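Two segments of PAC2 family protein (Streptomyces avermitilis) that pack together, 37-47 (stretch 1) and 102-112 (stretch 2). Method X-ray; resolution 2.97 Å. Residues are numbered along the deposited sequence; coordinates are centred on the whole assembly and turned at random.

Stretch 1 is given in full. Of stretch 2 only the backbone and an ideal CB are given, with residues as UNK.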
# COMPACT_ATOMS: atom_id res chain seq x y z
N VAL A 37 6.74 23.93 14.20
CA VAL A 37 6.39 22.70 13.43
C VAL A 37 6.98 21.42 14.02
O VAL A 37 8.11 21.40 14.49
CB VAL A 37 6.86 22.82 11.94
CG1 VAL A 37 6.74 21.50 11.21
CG2 VAL A 37 6.05 23.87 11.20
N PHE A 38 6.23 20.34 14.01
CA PHE A 38 6.79 19.06 14.40
C PHE A 38 6.39 17.89 13.49
O PHE A 38 6.90 16.79 13.66
CB PHE A 38 6.42 18.76 15.83
CG PHE A 38 4.97 18.61 16.04
CD1 PHE A 38 4.18 19.72 16.32
CD2 PHE A 38 4.37 17.36 15.94
CE1 PHE A 38 2.82 19.59 16.50
CE2 PHE A 38 3.00 17.22 16.12
CZ PHE A 38 2.22 18.35 16.40
N ALA A 39 5.48 18.10 12.55
CA ALA A 39 5.10 17.00 11.67
C ALA A 39 4.43 17.47 10.39
O ALA A 39 3.62 18.37 10.41
CB ALA A 39 4.20 16.00 12.41
N ALA A 40 4.78 16.86 9.28
CA ALA A 40 4.02 17.01 8.06
C ALA A 40 3.49 15.62 7.64
O ALA A 40 4.23 14.63 7.72
CB ALA A 40 4.89 17.60 6.98
N LEU A 41 2.24 15.53 7.19
CA LEU A 41 1.77 14.27 6.64
C LEU A 41 2.49 13.98 5.33
O LEU A 41 2.83 14.89 4.57
CB LEU A 41 0.27 14.27 6.39
CG LEU A 41 -0.63 14.42 7.61
CD1 LEU A 41 -2.07 14.18 7.22
CD2 LEU A 41 -0.23 13.46 8.70
N ASP A 42 2.74 12.69 5.09
CA ASP A 42 3.40 12.25 3.88
C ASP A 42 2.54 12.49 2.63
O ASP A 42 1.60 11.73 2.37
CB ASP A 42 3.69 10.77 4.02
CG ASP A 42 4.55 10.25 2.94
OD1 ASP A 42 4.55 10.90 1.88
OD2 ASP A 42 5.24 9.23 3.14
N ALA A 43 2.89 13.50 1.85
CA ALA A 43 2.12 13.88 0.67
C ALA A 43 1.89 12.70 -0.25
O ALA A 43 0.79 12.52 -0.77
CB ALA A 43 2.79 14.97 -0.05
N GLU A 44 2.92 11.88 -0.42
CA GLU A 44 2.88 10.68 -1.24
C GLU A 44 1.58 9.87 -1.13
O GLU A 44 1.14 9.27 -2.10
CB GLU A 44 4.05 9.80 -0.88
CG GLU A 44 4.48 8.81 -1.92
CD GLU A 44 5.36 9.40 -3.01
OE1 GLU A 44 5.34 10.64 -3.23
OE2 GLU A 44 6.06 8.60 -3.65
N ASP A 45 0.95 9.87 0.05
CA ASP A 45 -0.26 9.07 0.28
C ASP A 45 -1.54 9.76 -0.11
O ASP A 45 -2.56 9.09 -0.24
CB ASP A 45 -0.38 8.64 1.74
CG ASP A 45 0.68 7.60 2.13
OD1 ASP A 45 0.83 6.56 1.41
OD2 ASP A 45 1.38 7.83 3.16
N TYR A 46 -1.52 11.08 -0.28
CA TYR A 46 -2.78 11.80 -0.32
C TYR A 46 -3.06 12.72 -1.51
O TYR A 46 -4.23 13.03 -1.80
CB TYR A 46 -2.90 12.58 0.96
CG TYR A 46 -2.84 11.73 2.20
CD1 TYR A 46 -1.84 11.89 3.13
CD2 TYR A 46 -3.81 10.76 2.43
CE1 TYR A 46 -1.79 11.13 4.26
CE2 TYR A 46 -3.77 9.98 3.57
CZ TYR A 46 -2.76 10.18 4.47
OH TYR A 46 -2.73 9.40 5.59
N TYR A 47 -1.99 13.14 -2.18
CA TYR A 47 -2.04 14.22 -3.14
C TYR A 47 -1.70 13.79 -4.57
O TYR A 47 -0.69 13.13 -4.83
CB TYR A 47 -1.17 15.38 -2.67
CG TYR A 47 -1.63 16.01 -1.38
CD1 TYR A 47 -1.09 15.62 -0.16
CD2 TYR A 47 -2.63 16.98 -1.37
CE1 TYR A 47 -1.52 16.17 1.03
CE2 TYR A 47 -3.07 17.55 -0.17
CZ TYR A 47 -2.51 17.14 1.02
OH TYR A 47 -2.93 17.70 2.21
N UNK A 102 -7.57 9.61 10.08
CA UNK A 102 -7.01 8.77 11.11
C UNK A 102 -5.65 9.26 11.51
O UNK A 102 -5.32 9.27 12.68
CB UNK A 102 -6.94 7.31 10.64
N UNK A 103 -4.87 9.71 10.55
CA UNK A 103 -3.52 10.19 10.83
C UNK A 103 -3.57 11.41 11.75
O UNK A 103 -2.83 11.48 12.73
CB UNK A 103 -2.79 10.53 9.53
N UNK A 104 -4.46 12.36 11.47
CA UNK A 104 -4.60 13.52 12.33
C UNK A 104 -5.11 13.10 13.70
O UNK A 104 -4.57 13.53 14.72
CB UNK A 104 -5.54 14.55 11.70
N UNK A 105 -6.09 12.21 13.75
CA UNK A 105 -6.58 11.68 15.03
C UNK A 105 -5.55 10.94 15.88
O UNK A 105 -5.69 10.88 17.09
CB UNK A 105 -7.75 10.73 14.76
N UNK A 106 -4.52 10.39 15.24
CA UNK A 106 -3.44 9.73 15.98
C UNK A 106 -2.59 10.78 16.68
O UNK A 106 -2.24 10.63 17.87
CB UNK A 106 -2.58 8.88 15.05
N UNK A 107 -2.28 11.85 15.95
CA UNK A 107 -1.58 12.95 16.55
C UNK A 107 -2.41 13.52 17.69
O UNK A 107 -1.89 13.74 18.80
CB UNK A 107 -1.26 14.02 15.51
N UNK A 108 -3.70 13.73 17.42
CA UNK A 108 -4.57 14.27 18.45
C UNK A 108 -4.48 13.39 19.69
O UNK A 108 -4.35 13.89 20.79
CB UNK A 108 -6.01 14.37 17.95
N UNK A 109 -4.49 12.09 19.49
CA UNK A 109 -4.43 11.17 20.60
C UNK A 109 -3.11 11.21 21.35
O UNK A 109 -3.11 11.30 22.56
CB UNK A 109 -4.69 9.75 20.10
N UNK A 110 -2.00 11.13 20.63
CA UNK A 110 -0.69 11.18 21.28
C UNK A 110 -0.54 12.45 22.08
O UNK A 110 0.05 12.43 23.17
CB UNK A 110 0.43 11.08 20.25
N UNK A 111 -1.07 13.55 21.56
CA UNK A 111 -0.93 14.86 22.18
C UNK A 111 -1.96 15.13 23.25
O UNK A 111 -1.87 16.13 23.94
CB UNK A 111 -1.02 15.95 21.11
N UNK A 112 -2.93 14.23 23.39
CA UNK A 112 -4.00 14.41 24.35
C UNK A 112 -4.93 15.56 24.01
O UNK A 112 -5.47 16.19 24.91
CB UNK A 112 -3.41 14.63 25.74

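Positions 102 to 111 belong to a helix that begins earlier in the chain and runs roughly antiparallel to the strand at 37-40 (149° between their directions). Position 102 points its CB sideways, with nothing of stretch 1 near it; many residues would serve, polar ones included, and Asn 102 makes no contact across the gap.

Position 103 is far more constrained. Its ideal CB points toward stretch 1 and lies 4.0 Å from Leu 41 CD2 and 4.1 Å from Tyr 46 OH, so it meets a methyl group and a phenolic hydroxyl together. A chain with an aliphatic stem and a polar end would suit, such as Glu or Gln; a purely apolar one could use the leucine but not the hydroxyl. The residue is Glu 103. Its OE1 accepts a hydrogen bond from Tyr 46 OH at 2.8 Å, near the plane of the tyrosine ring and at its edge, while its OE2 comes 3.1 Å from Leu 41 CD2.

At 104 the CB points sideways and has nothing of stretch 1 close to it, but Leu 41 offers its other methyl to a side chain long enough to reach back. Leu, Ile or Met would be reasonable. Leu 104 brings CD2 to 4.1 Å from Leu 41 CD1.

Positions 105 and 106 are out of reach of stretch 1, which therefore sets no preference; they are Leu 105 and Ala 106.

Position 107 again points toward the strand, one helical turn after 103. Its ideal CB is still 5.4 Å from Phe 38 CE2, and the space ahead is lined by Phe 38, Ala 39 and Leu 41, all apolar. A large apolar residue is expected: Phe, Leu or Met. Phe 107 fills the space, with CZ 3.6 Å from Ala 39 CB, CD1 4.1 Å from Phe 38 CE2, and CE2 4.0 Å from Leu 41 CD2, the last at the edge of its ring. Ala 39 CB points almost straight at CZ.

Positions 108, 109 and 110 are beyond reach and unconstrained by stretch 1; they hold Ala 108, His 109 and Glu 110.

Position 111 points toward stretch 1, but nothing of stretch 1 lies close to its CB; a longer apolar chain, such as Leu, Met or Phe, could reach the Phe 38 ring. Leu 111 does so, CD1 lying 3.8 Å from Phe 38 CZ.

At 112 the positive phi (67°) favours glycine, with Asn a possible alternative. Gly 112 closes the helix in a Schellman motif.

Stretch 2 102-112: NELLAFAHELG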
# COMPACT_ATOMS: atom_id res chain seq x y z
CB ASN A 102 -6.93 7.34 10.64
CG ASN A 102 -8.29 6.64 10.64
OD1 ASN A 102 -9.28 7.17 11.18
ND2 ASN A 102 -8.34 5.44 10.04
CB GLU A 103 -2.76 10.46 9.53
CG GLU A 103 -1.25 10.31 9.64
CD GLU A 103 -0.59 9.90 8.33
OE1 GLU A 103 -1.05 8.92 7.74
OE2 GLU A 103 0.39 10.54 7.87
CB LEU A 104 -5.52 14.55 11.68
CG LEU A 104 -5.04 15.13 10.33
CD1 LEU A 104 -6.08 16.04 9.70
CD2 LEU A 104 -3.75 15.89 10.50
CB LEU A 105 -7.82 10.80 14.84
CG LEU A 105 -9.09 11.54 14.42
CD1 LEU A 105 -10.21 10.56 14.18
CD2 LEU A 105 -9.52 12.57 15.46
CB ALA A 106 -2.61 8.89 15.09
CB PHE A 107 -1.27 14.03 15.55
CG PHE A 107 -0.09 13.75 14.72
CD1 PHE A 107 1.17 13.69 15.28
CD2 PHE A 107 -0.22 13.53 13.34
CE1 PHE A 107 2.30 13.40 14.49
CE2 PHE A 107 0.89 13.26 12.55
CZ PHE A 107 2.15 13.19 13.12
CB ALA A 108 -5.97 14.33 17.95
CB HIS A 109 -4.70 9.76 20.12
CG HIS A 109 -4.71 8.75 21.22
ND1 HIS A 109 -3.63 7.95 21.51
CD2 HIS A 109 -5.68 8.41 22.10
CE1 HIS A 109 -3.92 7.15 22.52
NE2 HIS A 109 -5.16 7.41 22.90
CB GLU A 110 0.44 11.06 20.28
CG GLU A 110 0.47 9.76 19.52
CD GLU A 110 0.60 8.50 20.39
OE1 GLU A 110 1.29 8.51 21.44
OE2 GLU A 110 0.04 7.46 19.99
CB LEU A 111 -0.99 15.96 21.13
CG LEU A 111 0.17 15.99 20.14
CD1 LEU A 111 -0.22 16.73 18.86
CD2 LEU A 111 1.40 16.59 20.77
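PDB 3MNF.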